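Local coordinates for protein acetyl xylan esterase (Paenibacillus sp. R4, PDB 6AGQ) that probably removes acetyl groups from acetylated xylan as a cold-active esterase of the alpha/beta-hydrolase clan, at residues Leu26-Ala31 against Ser251-Met256; Gly67-Gly72 against Val126-Ala131; Leu105-Ser110 against Ala312-Ile317. One frame throughout, in Å; residues are numbered along the deposited sequence.

Interaction 1. Residues Leu26-Ala31 against Ser251-Met256; sequences LFWDNA and SYFDGM
Four aromatic side chains, Phe27 and Trp28 against Tyr252 and Phe253, make a buried contact between helix 24-36 and the turn that joins helix 243-251 to helix 255-259. One hydrogen bond ties the cluster to the backbone: Trp28 NE1 donates to Tyr252 O at 2.9 Å, with an N-H...O angle of 147°. The acceptor lies in the indole plane, at the ring edge, which helps to hold the indole in this rotation. Past that oxygen, the benzo side of the indole runs on to the next residue, and Trp28 CZ2 approaches Phe253 CE1 to 3.6 Å. These two rings stand nearly perpendicular, at 85°, yet meet obliquely.

Phe27 has CG anti to the backbone N (chi1 171°) and packs beside Tyr252, with its CB 3.8 Å from Tyr252 CE1. Their planes are inclined to each other. The far end of the same ring meets the second aromatic of the turn, Phe27 CZ lying 4.1 Å from Phe253 CZ, while Phe27 CE2 sits over the centre of one indole face. The polar end of Tyr252 leaves the cluster: its OH is hydrogen-bonded to Asp23, just before helix 24-36. Lys155 of helix 153-170 touches both Phe27 and Phe253.

Residues Ser251 to Asp254 form a type I beta turn, and Asp254 is the N-cap of the following helix, with OD1 accepting from Met256 N at 3.0 Å. The arrangement is that of an aromatic cluster set on an interhelical turn, here joining an N-terminal helix to a helical region inserted between strands 203-207 and 265-271 of the alpha/beta-hydrolase fold.

Interaction 2. Residues Gly67-Gly72 against Val126-Ala131; sequences GTPIHG and VTPDRA
Thr127 OG1 accepts two hydrogen bonds from a single residue, His71, at the start of strand 69-77. The backbone His71 N reaches Thr127 OG1 at 3.0 Å, in a nearly straight bond of 165°. The ring His71 ND1 reaches Thr127 OG1 at the same 3.0 Å, somewhat more bent. The hydroxyl lies only 4° out of the imidazole plane, at the ring edge, and it has a further hydrogen-bond partner in Asp119. CG of His71 lies anti to the carbonyl carbon, beside the backbone N, which lets N and ND1 both approach the one hydroxyl.

Val126 CG2 rests over one imidazole face, 3.5 Å from the ring centroid, a CH-pi contact displaced toward CG and ND1. An alanine in place of His71 would probably keep the backbone bond but leave Thr127 OG1 without its ring donor and Val126 CG2 without the face it packs on.

Farther along, the methyl of Thr127 lies against the strand backbone, with Thr127 CG2 3.2 Å from Pro69 O. On the loop side, Thr68 CG2 lies 3.0 Å from Pro128 O. Thr68 OG1 lies 3.5 Å from Arg130 CB, and its hydrogen bond goes to Asp66. The Arg130 guanidinium folds back with one face on Pro128 CG and bonds to the carbonyl of Tyr133 of the second subunit.

The two segments run in nearly opposite directions, 163° apart, but the bonds joining them end on a side-chain hydroxyl. The chemistry thus implies that His71 and Thr127, rather than paired backbones, pin this loop to the strand, while Arg130 links its outer end to a neighbouring subunit.

Interaction 3. Residues Leu105-Ser110 against Ala312-Ile317; sequences LLQWAS and AMMRFI
Helix 106-110 and the segment 312-317 of the C-terminal helix run in roughly the same direction, with a signed crossing angle of -31° and their axes 11.8 Å from one another at closest approach, a wide spacing that long side chains bridge. Trp108 and Met314 mark the register, with the shortest CA-CA distance across the pair.

Trp108 carries most of the contact. Its CG is anti to the carbonyl carbon, and the indole extends its benzo end toward the other helix. There Trp108 CZ3 meets Ile317 CD1 at 3.4 Å, the methyl approaching obliquely. The two side chains cross at about a right angle. One turn earlier, Met314 CG lies 4.1 Å from the same CZ3 of Trp108. Met313 comes in at the indole edge, near the ring plane, where its CB is 4.3 Å from Trp108 CH2. The benzo end therefore meets two methionines and an isoleucine.

Beyond the indole, Met314 stretches back toward helix 106-110, anti about the last bond (chi3 -164°), and brings its terminal methyl to Gln107. Met314 CE is 3.8 Å from Gln107 CB. The methyl also lies beside Gln107 OE1, without a hydrogen bond. The amide nitrogen of Gln107 is hydrogen-bonded to Glu310, near the start of the C-terminal helix, so a polar link accompanies the apolar packing.

Leu89 of strand 86-92 touches both Trp108 and Ile317 from the central sheet, and Pro51 of the third subunit packs on Met314. No hydrogen bond joins the two segments. Their chemistry implies cohesion by close fit of an indole with thioether and branched aliphatic chains, with the Gln107-Glu310 hydrogen bond as a polar link between the same two helices.

How the interactions relate
Interactions 1 and 3 are buried and join helical elements, on opposite sides of the chain's centre with their own centres about 30 Å apart; interaction 2 is partly buried and holds a loop to a strand of the central sheet. Each helical contact uses a tryptophan, but in interaction 1 the indole N-H is spent on the partner backbone, whereas interaction 3 uses the hydrocarbon end alone. Interaction 2 relies on a shared hydroxyl instead. Both 2 and 3 adjoin other subunits, while no other chain touches the segments of interaction 1. Interactions 2 and 3 come within about 7 Å at their nearest atoms without touching.

Interaction 1. Residues Leu26-Ala31 against Ser251-Met256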
ATOM      1  N   LEU A  26      -7.774   9.539  45.991  1.00 41.43           N
ATOM      2  CA  LEU A  26      -6.583   9.940  46.761  1.00 41.82           C
ATOM      3  C   LEU A  26      -5.355  10.348  45.867  1.00 33.11           C
ATOM      4  O   LEU A  26      -4.736  11.377  46.108  1.00 30.38           O
ATOM      5  CB  LEU A  26      -6.191   8.862  47.759  1.00 44.69           C
ATOM      6  CG  LEU A  26      -4.898   9.114  48.551  1.00 48.75           C
ATOM      7  CD1 LEU A  26      -5.089  10.350  49.414  1.00 49.05           C
ATOM      8  CD2 LEU A  26      -4.520   7.889  49.390  1.00 49.70           C
ATOM      9  N   PHE A  27      -5.005   9.547  44.879  1.00 30.03           N
ATOM     10  CA  PHE A  27      -3.886   9.899  43.958  1.00 32.44           C
ATOM     11  C   PHE A  27      -4.105  11.295  43.353  1.00 30.53           C
ATOM     12  O   PHE A  27      -3.169  12.112  43.350  1.00 29.64           O
ATOM     13  CB  PHE A  27      -3.758   8.865  42.857  1.00 31.47           C
ATOM     14  CG  PHE A  27      -2.806   9.248  41.768  1.00 32.89           C
ATOM     15  CD1 PHE A  27      -1.448   8.974  41.890  1.00 35.83           C
ATOM     16  CD2 PHE A  27      -3.265   9.851  40.607  1.00 33.21           C
ATOM     17  CE1 PHE A  27      -0.567   9.324  40.866  1.00 35.94           C
ATOM     18  CE2 PHE A  27      -2.405  10.214  39.587  1.00 33.75           C
ATOM     19  CZ  PHE A  27      -1.053   9.942  39.710  1.00 36.60           C
ATOM     20  N   TRP A  28      -5.335  11.563  42.878  1.00 27.57           N
ATOM     21  CA  TRP A  28      -5.661  12.825  42.268  1.00 26.90           C
ATOM     22  C   TRP A  28      -5.740  14.014  43.226  1.00 30.35           C
ATOM     23  O   TRP A  28      -5.266  15.135  42.872  1.00 28.58           O
ATOM     24  CB  TRP A  28      -6.878  12.765  41.325  1.00 24.45           C
ATOM     25  CG  TRP A  28      -6.544  12.075  40.033  1.00 24.05           C
ATOM     26  CD1 TRP A  28      -7.026  10.866  39.587  1.00 21.48           C
ATOM     27  CD2 TRP A  28      -5.652  12.546  39.020  1.00 20.55           C
ATOM     28  NE1 TRP A  28      -6.463  10.562  38.397  1.00 20.28           N
ATOM     29  CE2 TRP A  28      -5.615  11.563  38.018  1.00 19.14           C
ATOM     30  CE3 TRP A  28      -4.853  13.693  38.883  1.00 21.78           C
ATOM     31  CZ2 TRP A  28      -4.841  11.693  36.863  1.00 19.61           C
ATOM     32  CZ3 TRP A  28      -4.057  13.818  37.753  1.00 21.25           C
ATOM     33  CH2 TRP A  28      -4.035  12.803  36.769  1.00 20.14           C
ATOM     34  N   ASP A  29      -6.322  13.879  44.400  1.00 31.61           N
ATOM     35  CA  ASP A  29      -6.330  15.103  45.219  1.00 38.22           C
ATOM     36  C   ASP A  29      -4.963  15.432  45.862  1.00 35.28           C
ATOM     37  O   ASP A  29      -4.719  16.594  46.165  1.00 40.59           O
ATOM     38  CB  ASP A  29      -7.537  15.257  46.145  1.00 46.76           C
ATOM     39  CG  ASP A  29      -7.886  14.024  46.807  1.00 48.84           C
ATOM     40  OD1 ASP A  29      -6.926  13.264  46.995  1.00 60.55           O
ATOM     41  OD2 ASP A  29      -9.087  13.793  47.089  1.00 55.97           O
ATOM     42  N   ASN A  30      -4.063  14.447  46.000  1.00 33.21           N
ATOM     43  CA  ASN A  30      -2.654  14.742  46.272  1.00 37.27           C
ATOM     44  C   ASN A  30      -2.022  15.516  45.107  1.00 41.76           C
ATOM     45  O   ASN A  30      -1.348  16.525  45.323  1.00 45.63           O
ATOM     46  CB  ASN A  30      -1.792  13.462  46.516  1.00 37.97           C
ATOM     47  CG  ASN A  30      -2.029  12.815  47.911  1.00 40.39           C
ATOM     48  OD1 ASN A  30      -2.605  13.414  48.833  1.00 37.48           O
ATOM     49  ND2 ASN A  30      -1.601  11.574  48.041  1.00 37.18           N
ATOM     50  N   ALA A  31      -2.195  15.029  43.878  1.00 37.57           N
ATOM     51  CA  ALA A  31      -1.597  15.728  42.740  1.00 34.02           C
ATOM     52  C   ALA A  31      -2.169  17.115  42.612  1.00 30.80           C
ATOM     53  O   ALA A  31      -1.446  18.030  42.315  1.00 33.07           O
ATOM     54  CB  ALA A  31      -1.787  14.960  41.468  1.00 37.06           C
ATOM     55  N   SER A 251      -4.669   3.122  34.298  1.00 24.95           N
ATOM     56  CA  SER A 251      -6.031   3.225  34.839  1.00 23.82           C
ATOM     57  C   SER A 251      -6.352   4.586  35.540  1.00 23.63           C
ATOM     58  O   SER A 251      -7.460   5.099  35.460  1.00 26.40           O
ATOM     59  CB  SER A 251      -6.284   2.023  35.808  1.00 23.74           C
ATOM     60  OG  SER A 251      -5.462   2.179  37.006  1.00 23.62           O
ATOM     61  N   TYR A 252      -5.363   5.167  36.200  1.00 26.03           N
ATOM     62  CA  TYR A 252      -5.465   6.521  36.794  1.00 28.22           C
ATOM     63  C   TYR A 252      -5.765   7.624  35.795  1.00 26.50           C
ATOM     64  O   TYR A 252      -6.277   8.671  36.191  1.00 26.70           O
ATOM     65  CB  TYR A 252      -4.190   6.876  37.562  1.00 30.02           C
ATOM     66  CG  TYR A 252      -3.995   6.018  38.795  1.00 30.74           C
ATOM     67  CD1 TYR A 252      -4.595   6.364  40.015  1.00 32.41           C
ATOM     68  CD2 TYR A 252      -3.230   4.858  38.745  1.00 30.10           C
ATOM     69  CE1 TYR A 252      -4.420   5.567  41.145  1.00 32.58           C
ATOM     70  CE2 TYR A 252      -3.048   4.068  39.871  1.00 29.27           C
ATOM     71  CZ  TYR A 252      -3.639   4.417  41.057  1.00 30.38           C
ATOM     72  OH  TYR A 252      -3.476   3.595  42.166  1.00 31.51           O
ATOM     73  N   PHE A 253      -5.484   7.371  34.517  1.00 23.78           N
ATOM     74  CA  PHE A 253      -5.622   8.363  33.461  1.00 23.56           C
ATOM     75  C   PHE A 253      -6.694   7.990  32.441  1.00 24.67           C
ATOM     76  O   PHE A 253      -6.891   8.698  31.420  1.00 27.22           O
ATOM     77  CB  PHE A 253      -4.262   8.556  32.784  1.00 21.66           C
ATOM     78  CG  PHE A 253      -3.203   8.765  33.727  1.00 20.92           C
ATOM     79  CD1 PHE A 253      -2.979  10.032  34.248  1.00 23.50           C
ATOM     80  CD2 PHE A 253      -2.434   7.703  34.175  1.00 21.77           C
ATOM     81  CE1 PHE A 253      -2.033  10.221  35.233  1.00 22.50           C
ATOM     82  CE2 PHE A 253      -1.510   7.877  35.167  1.00 22.02           C
ATOM     83  CZ  PHE A 253      -1.274   9.145  35.651  1.00 24.27           C
ATOM     84  N   ASP A 254      -7.420   6.906  32.706  1.00 26.14           N
ATOM     85  CA  ASP A 254      -8.329   6.341  31.719  1.00 25.78           C
ATOM     86  C   ASP A 254      -9.644   7.145  31.674  1.00 27.46           C
ATOM     87  O   ASP A 254     -10.351   7.268  32.670  1.00 24.31           O
ATOM     88  CB  ASP A 254      -8.599   4.869  31.996  1.00 25.91           C
ATOM     89  CG  ASP A 254      -9.192   4.131  30.789  1.00 28.28           C
ATOM     90  OD1 ASP A 254     -10.222   4.586  30.218  1.00 28.31           O
ATOM     91  OD2 ASP A 254      -8.624   3.076  30.420  1.00 31.37           O
ATOM     92  N   GLY A 255      -9.972   7.667  30.494  1.00 27.07           N
ATOM     93  CA  GLY A 255     -11.208   8.441  30.313  1.00 28.31           C
ATOM     94  C   GLY A 255     -12.500   7.746  30.752  1.00 28.26           C
ATOM     95  O   GLY A 255     -13.432   8.401  31.178  1.00 29.05           O
ATOM     96  N   MET A 256     -12.557   6.435  30.641  1.00 27.33           N
ATOM     97  CA  MET A 256     -13.676   5.661  31.184  1.00 31.54           C
ATOM     98  C   MET A 256     -13.847   5.830  32.720  1.00 30.62           C
ATOM     99  O   MET A 256     -14.953   6.025  33.235  1.00 30.72           O
ATOM    100  CB  MET A 256     -13.422   4.208  30.831  1.00 37.29           C
ATOM    101  CG  MET A 256     -14.422   3.192  31.355  1.00 47.23           C
ATOM    102  SD  MET A 256     -13.958   1.620  30.616  1.00 45.61           S
ATOM    103  CE  MET A 256     -12.676   1.004  31.712  1.00 54.68           C
TER

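Interaction 2. Residues Gly67-Gly72 against Val126-Ala131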
ATOM      1  N   GLY A  67       6.336  24.120  37.082  1.00 31.70           N
ATOM      2  CA  GLY A  67       7.048  25.267  36.496  1.00 37.31           C
ATOM      3  C   GLY A  67       7.184  25.329  34.970  1.00 35.85           C
ATOM      4  O   GLY A  67       7.711  26.295  34.466  1.00 38.27           O
ATOM      5  N   THR A  68       6.759  24.309  34.219  1.00 34.03           N
ATOM      6  CA  THR A  68       6.751  24.398  32.729  1.00 32.00           C
ATOM      7  C   THR A  68       5.853  25.600  32.232  1.00 31.40           C
ATOM      8  O   THR A  68       4.724  25.705  32.652  1.00 29.72           O
ATOM      9  CB  THR A  68       6.170  23.088  32.142  1.00 33.21           C
ATOM     10  OG1 THR A  68       6.807  21.945  32.728  1.00 35.79           O
ATOM     11  CG2 THR A  68       6.305  23.024  30.653  1.00 31.08           C
ATOM     12  N   PRO A  69       6.355  26.483  31.349  1.00 31.72           N
ATOM     13  CA  PRO A  69       5.525  27.558  30.812  1.00 33.56           C
ATOM     14  C   PRO A  69       4.562  27.048  29.748  1.00 32.67           C
ATOM     15  O   PRO A  69       5.007  26.658  28.677  1.00 32.46           O
ATOM     16  CB  PRO A  69       6.550  28.551  30.181  1.00 32.04           C
ATOM     17  CG  PRO A  69       7.760  27.734  29.915  1.00 35.15           C
ATOM     18  CD  PRO A  69       7.753  26.572  30.880  1.00 34.98           C
ATOM     19  N   ILE A  70       3.265  27.048  30.043  1.00 27.14           N
ATOM     20  CA  ILE A  70       2.274  26.552  29.090  1.00 26.75           C
ATOM     21  C   ILE A  70       1.825  27.713  28.236  1.00 27.05           C
ATOM     22  O   ILE A  70       1.328  28.675  28.760  1.00 25.77           O
ATOM     23  CB  ILE A  70       1.035  25.975  29.794  1.00 26.77           C
ATOM     24  CG1 ILE A  70       1.407  25.014  30.971  1.00 28.17           C
ATOM     25  CG2 ILE A  70       0.094  25.382  28.777  1.00 26.27           C
ATOM     26  CD1 ILE A  70       2.462  23.946  30.674  1.00 32.21           C
ATOM     27  N   HIS A  71       2.006  27.631  26.928  1.00 28.88           N
ATOM     28  CA  HIS A  71       1.527  28.672  26.012  1.00 29.43           C
ATOM     29  C   HIS A  71       0.122  28.465  25.458  1.00 28.54           C
ATOM     30  O   HIS A  71      -0.388  27.349  25.300  1.00 31.81           O
ATOM     31  CB  HIS A  71       2.491  28.852  24.858  1.00 32.81           C
ATOM     32  CG  HIS A  71       3.855  29.218  25.304  1.00 34.29           C
ATOM     33  ND1 HIS A  71       4.735  28.281  25.803  1.00 39.86           N
ATOM     34  CD2 HIS A  71       4.466  30.417  25.421  1.00 35.64           C
ATOM     35  CE1 HIS A  71       5.852  28.882  26.163  1.00 38.70           C
ATOM     36  NE2 HIS A  71       5.708  30.176  25.960  1.00 33.89           N
ATOM     37  N   GLY A  72      -0.534  29.561  25.195  1.00 27.67           N
ATOM     38  CA  GLY A  72      -1.846  29.515  24.611  1.00 26.53           C
ATOM     39  C   GLY A  72      -2.270  30.782  23.899  1.00 25.40           C
ATOM     40  O   GLY A  72      -1.486  31.767  23.725  1.00 22.98           O
ATOM     41  N   VAL A 126       5.626  25.490  21.157  1.00 27.62           N
ATOM     42  CA  VAL A 126       6.705  26.199  21.866  1.00 28.23           C
ATOM     43  C   VAL A 126       6.735  25.816  23.366  1.00 26.14           C
ATOM     44  O   VAL A 126       7.580  26.299  24.092  1.00 29.22           O
ATOM     45  CB  VAL A 126       6.640  27.747  21.661  1.00 31.27           C
ATOM     46  CG1 VAL A 126       6.527  28.095  20.177  1.00 33.57           C
ATOM     47  CG2 VAL A 126       5.518  28.392  22.451  1.00 36.92           C
ATOM     48  N   THR A 127       5.789  25.009  23.837  1.00 23.76           N
ATOM     49  CA  THR A 127       5.708  24.616  25.269  1.00 21.40           C
ATOM     50  C   THR A 127       6.514  23.349  25.499  1.00 22.84           C
ATOM     51  O   THR A 127       6.169  22.283  24.950  1.00 24.95           O
ATOM     52  CB  THR A 127       4.282  24.369  25.653  1.00 21.65           C
ATOM     53  OG1 THR A 127       3.504  25.569  25.415  1.00 25.98           O
ATOM     54  CG2 THR A 127       4.173  23.933  27.134  1.00 22.53           C
ATOM     55  N   PRO A 128       7.610  23.436  26.252  1.00 23.40           N
ATOM     56  CA  PRO A 128       8.458  22.257  26.468  1.00 27.23           C
ATOM     57  C   PRO A 128       7.894  21.361  27.593  1.00 29.30           C
ATOM     58  O   PRO A 128       6.823  21.660  28.078  1.00 25.02           O
ATOM     59  CB  PRO A 128       9.770  22.865  26.914  1.00 26.91           C
ATOM     60  CG  PRO A 128       9.399  24.104  27.591  1.00 25.48           C
ATOM     61  CD  PRO A 128       8.079  24.577  27.037  1.00 25.27           C
ATOM     62  N   ASP A 129       8.609  20.271  27.942  1.00 30.24           N
ATOM     63  CA  ASP A 129       8.230  19.355  29.014  1.00 33.06           C
ATOM     64  C   ASP A 129       9.359  19.250  30.011  1.00 32.21           C
ATOM     65  O   ASP A 129      10.308  18.544  29.766  1.00 31.29           O
ATOM     66  CB  ASP A 129       7.960  17.953  28.452  1.00 32.80           C
ATOM     67  CG  ASP A 129       7.531  16.905  29.560  1.00 37.87           C
ATOM     68  OD1 ASP A 129       7.109  17.321  30.680  1.00 34.27           O
ATOM     69  OD2 ASP A 129       7.617  15.660  29.282  1.00 36.11           O
ATOM     70  N   ARG A 130       9.211  19.876  31.162  1.00 33.90           N
ATOM     71  CA  ARG A 130      10.279  19.888  32.171  1.00 36.66           C
ATOM     72  C   ARG A 130      10.293  18.711  33.129  1.00 34.22           C
ATOM     73  O   ARG A 130      11.126  18.686  34.005  1.00 35.20           O
ATOM     74  CB  ARG A 130      10.181  21.174  33.013  1.00 42.85           C
ATOM     75  CG  ARG A 130      10.391  22.441  32.207  1.00 49.14           C
ATOM     76  CD  ARG A 130      11.695  23.172  32.486  1.00 53.85           C
ATOM     77  NE  ARG A 130      11.856  24.266  31.515  1.00 57.96           N
ATOM     78  CZ  ARG A 130      12.263  24.123  30.240  1.00 61.48           C
ATOM     79  NH1 ARG A 130      12.365  25.195  29.453  1.00 68.37           N
ATOM     80  NH2 ARG A 130      12.578  22.930  29.726  1.00 58.54           N
ATOM     81  N   ALA A 131       9.354  17.766  33.012  1.00 33.64           N
ATOM     82  CA  ALA A 131       9.267  16.665  33.969  1.00 31.07           C
ATOM     83  C   ALA A 131      10.363  15.678  33.603  1.00 31.92           C
ATOM     84  O   ALA A 131      10.814  15.679  32.469  1.00 29.47           O
ATOM     85  CB  ALA A 131       7.921  16.003  33.955  1.00 30.83           C
TER

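Interaction 3. Residues Leu105-Ser110 against Ala312-Ile317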
ATOM      1  N   LEU A 105     -10.455  30.052  16.797  1.00 28.42           N
ATOM      2  CA  LEU A 105     -11.311  30.330  17.935  1.00 28.47           C
ATOM      3  C   LEU A 105     -12.370  31.415  17.633  1.00 27.97           C
ATOM      4  O   LEU A 105     -13.220  31.697  18.468  1.00 23.94           O
ATOM      5  CB  LEU A 105     -10.441  30.762  19.103  1.00 27.95           C
ATOM      6  CG  LEU A 105      -9.319  29.789  19.491  1.00 29.22           C
ATOM      7  CD1 LEU A 105      -8.452  30.326  20.632  1.00 28.10           C
ATOM      8  CD2 LEU A 105      -9.930  28.446  19.880  1.00 31.20           C
ATOM      9  N   LEU A 106     -12.324  32.005  16.444  1.00 27.63           N
ATOM     10  CA  LEU A 106     -13.312  33.027  16.020  1.00 30.68           C
ATOM     11  C   LEU A 106     -14.812  32.682  16.178  1.00 27.36           C
ATOM     12  O   LEU A 106     -15.609  33.496  16.603  1.00 30.23           O
ATOM     13  CB  LEU A 106     -13.038  33.418  14.549  1.00 31.10           C
ATOM     14  CG  LEU A 106     -14.137  34.214  13.847  1.00 34.40           C
ATOM     15  CD1 LEU A 106     -14.404  35.574  14.529  1.00 32.83           C
ATOM     16  CD2 LEU A 106     -13.720  34.374  12.387  1.00 40.02           C
ATOM     17  N   GLN A 107     -15.189  31.554  15.662  1.00 29.25           N
ATOM     18  CA  GLN A 107     -16.518  30.997  15.812  1.00 34.40           C
ATOM     19  C   GLN A 107     -17.072  31.176  17.212  1.00 35.90           C
ATOM     20  O   GLN A 107     -18.194  31.639  17.376  1.00 37.59           O
ATOM     21  CB  GLN A 107     -16.556  29.513  15.503  1.00 39.83           C
ATOM     22  CG  GLN A 107     -15.251  28.879  15.020  1.00 50.94           C
ATOM     23  CD  GLN A 107     -15.346  27.379  14.971  1.00 56.89           C
ATOM     24  OE1 GLN A 107     -16.445  26.822  14.898  1.00 69.36           O
ATOM     25  NE2 GLN A 107     -14.201  26.711  15.026  1.00 59.35           N
ATOM     26  N   TRP A 108     -16.271  30.846  18.229  1.00 34.78           N
ATOM     27  CA  TRP A 108     -16.709  30.988  19.627  1.00 30.23           C
ATOM     28  C   TRP A 108     -16.865  32.432  19.989  1.00 31.00           C
ATOM     29  O   TRP A 108     -17.894  32.772  20.550  1.00 31.87           O
ATOM     30  CB  TRP A 108     -15.751  30.307  20.544  1.00 30.12           C
ATOM     31  CG  TRP A 108     -15.491  28.898  20.098  1.00 29.27           C
ATOM     32  CD1 TRP A 108     -14.290  28.371  19.821  1.00 27.53           C
ATOM     33  CD2 TRP A 108     -16.460  27.858  19.869  1.00 31.08           C
ATOM     34  NE1 TRP A 108     -14.420  27.099  19.404  1.00 34.08           N
ATOM     35  CE2 TRP A 108     -15.740  26.726  19.468  1.00 31.24           C
ATOM     36  CE3 TRP A 108     -17.866  27.769  20.001  1.00 36.14           C
ATOM     37  CZ2 TRP A 108     -16.356  25.499  19.153  1.00 33.89           C
ATOM     38  CZ3 TRP A 108     -18.493  26.550  19.718  1.00 35.15           C
ATOM     39  CH2 TRP A 108     -17.735  25.429  19.287  1.00 36.98           C
ATOM     40  N   ALA A 109     -15.904  33.299  19.590  1.00 31.13           N
ATOM     41  CA  ALA A 109     -16.001  34.700  19.884  1.00 32.16           C
ATOM     42  C   ALA A 109     -17.195  35.368  19.217  1.00 34.63           C
ATOM     43  O   ALA A 109     -17.853  36.236  19.805  1.00 30.54           O
ATOM     44  CB  ALA A 109     -14.718  35.426  19.501  1.00 36.66           C
ATOM     45  N   SER A 110     -17.494  34.986  17.989  1.00 34.64           N
ATOM     46  CA  SER A 110     -18.646  35.553  17.312  1.00 36.91           C
ATOM     47  C   SER A 110     -19.962  35.172  17.977  1.00 35.03           C
ATOM     48  O   SER A 110     -20.940  35.887  17.826  1.00 38.28           O
ATOM     49  CB  SER A 110     -18.644  35.162  15.825  1.00 38.81           C
ATOM     50  OG  SER A 110     -19.202  33.871  15.698  1.00 47.69           O
ATOM     51  N   ALA A 312     -23.089  21.220  15.025  1.00 32.28           N
ATOM     52  CA  ALA A 312     -23.742  20.430  16.060  1.00 31.95           C
ATOM     53  C   ALA A 312     -23.323  20.947  17.479  1.00 32.45           C
ATOM     54  O   ALA A 312     -24.138  20.992  18.394  1.00 27.72           O
ATOM     55  CB  ALA A 312     -23.368  18.957  15.884  1.00 33.93           C
ATOM     56  N   MET A 313     -22.042  21.332  17.626  1.00 31.63           N
ATOM     57  CA  MET A 313     -21.491  21.837  18.898  1.00 32.56           C
ATOM     58  C   MET A 313     -22.001  23.251  19.213  1.00 30.57           C
ATOM     59  O   MET A 313     -22.422  23.535  20.330  1.00 29.37           O
ATOM     60  CB  MET A 313     -19.991  21.830  18.883  1.00 32.88           C
ATOM     61  CG  MET A 313     -19.440  20.438  18.864  1.00 38.28           C
ATOM     62  SD  MET A 313     -17.661  20.536  18.981  1.00 43.95           S
ATOM     63  CE  MET A 313     -17.133  21.034  17.352  1.00 43.60           C
ATOM     64  N   MET A 314     -22.038  24.083  18.193  1.00 29.29           N
ATOM     65  CA  MET A 314     -22.650  25.405  18.282  1.00 34.69           C
ATOM     66  C   MET A 314     -24.054  25.350  18.802  1.00 30.90           C
ATOM     67  O   MET A 314     -24.322  26.036  19.756  1.00 34.37           O
ATOM     68  CB  MET A 314     -22.551  26.161  16.965  1.00 36.27           C
ATOM     69  CG  MET A 314     -21.123  26.533  16.603  1.00 40.91           C
ATOM     70  SD  MET A 314     -21.078  27.245  14.950  1.00 49.14           S
ATOM     71  CE  MET A 314     -19.341  27.179  14.502  1.00 57.30           C
ATOM     72  N   ARG A 315     -24.920  24.501  18.246  1.00 32.95           N
ATOM     73  CA  ARG A 315     -26.326  24.341  18.746  1.00 33.67           C
ATOM     74  C   ARG A 315     -26.411  23.868  20.196  1.00 31.48           C
ATOM     75  O   ARG A 315     -27.227  24.332  20.971  1.00 38.62           O
ATOM     76  CB  ARG A 315     -27.109  23.327  17.908  1.00 39.36           C
ATOM     77  CG  ARG A 315     -27.394  23.748  16.482  1.00 46.07           C
ATOM     78  CD  ARG A 315     -28.372  22.820  15.770  1.00 53.32           C
ATOM     79  NE  ARG A 315     -28.522  23.252  14.372  1.00 58.36           N
ATOM     80  CZ  ARG A 315     -29.354  24.206  13.922  1.00 59.37           C
ATOM     81  NH1 ARG A 315     -30.195  24.871  14.737  1.00 56.33           N
ATOM     82  NH2 ARG A 315     -29.336  24.504  12.622  1.00 58.20           N
ATOM     83  N   PHE A 316     -25.582  22.892  20.538  1.00 28.68           N
ATOM     84  CA  PHE A 316     -25.440  22.397  21.885  1.00 26.60           C
ATOM     85  C   PHE A 316     -25.020  23.473  22.884  1.00 26.07           C
ATOM     86  O   PHE A 316     -25.652  23.625  23.945  1.00 25.53           O
ATOM     87  CB  PHE A 316     -24.416  21.256  21.852  1.00 28.02           C
ATOM     88  CG  PHE A 316     -24.264  20.547  23.153  1.00 27.60           C
ATOM     89  CD1 PHE A 316     -25.251  19.683  23.601  1.00 32.69           C
ATOM     90  CD2 PHE A 316     -23.117  20.701  23.898  1.00 29.34           C
ATOM     91  CE1 PHE A 316     -25.128  19.021  24.826  1.00 32.25           C
ATOM     92  CE2 PHE A 316     -22.960  20.030  25.079  1.00 31.11           C
ATOM     93  CZ  PHE A 316     -23.966  19.193  25.544  1.00 33.29           C
ATOM     94  N   ILE A 317     -23.961  24.199  22.535  1.00 25.62           N
ATOM     95  CA  ILE A 317     -23.471  25.317  23.323  1.00 28.51           C
ATOM     96  C   ILE A 317     -24.525  26.427  23.460  1.00 32.52           C
ATOM     97  O   ILE A 317     -24.766  26.919  24.574  1.00 33.39           O
ATOM     98  CB  ILE A 317     -22.136  25.837  22.778  1.00 29.77           C
ATOM     99  CG1 ILE A 317     -21.058  24.854  23.232  1.00 34.22           C
ATOM    100  CG2 ILE A 317     -21.850  27.271  23.286  1.00 32.38           C
ATOM    101  CD1 ILE A 317     -19.770  24.947  22.470  1.00 36.49           C
TER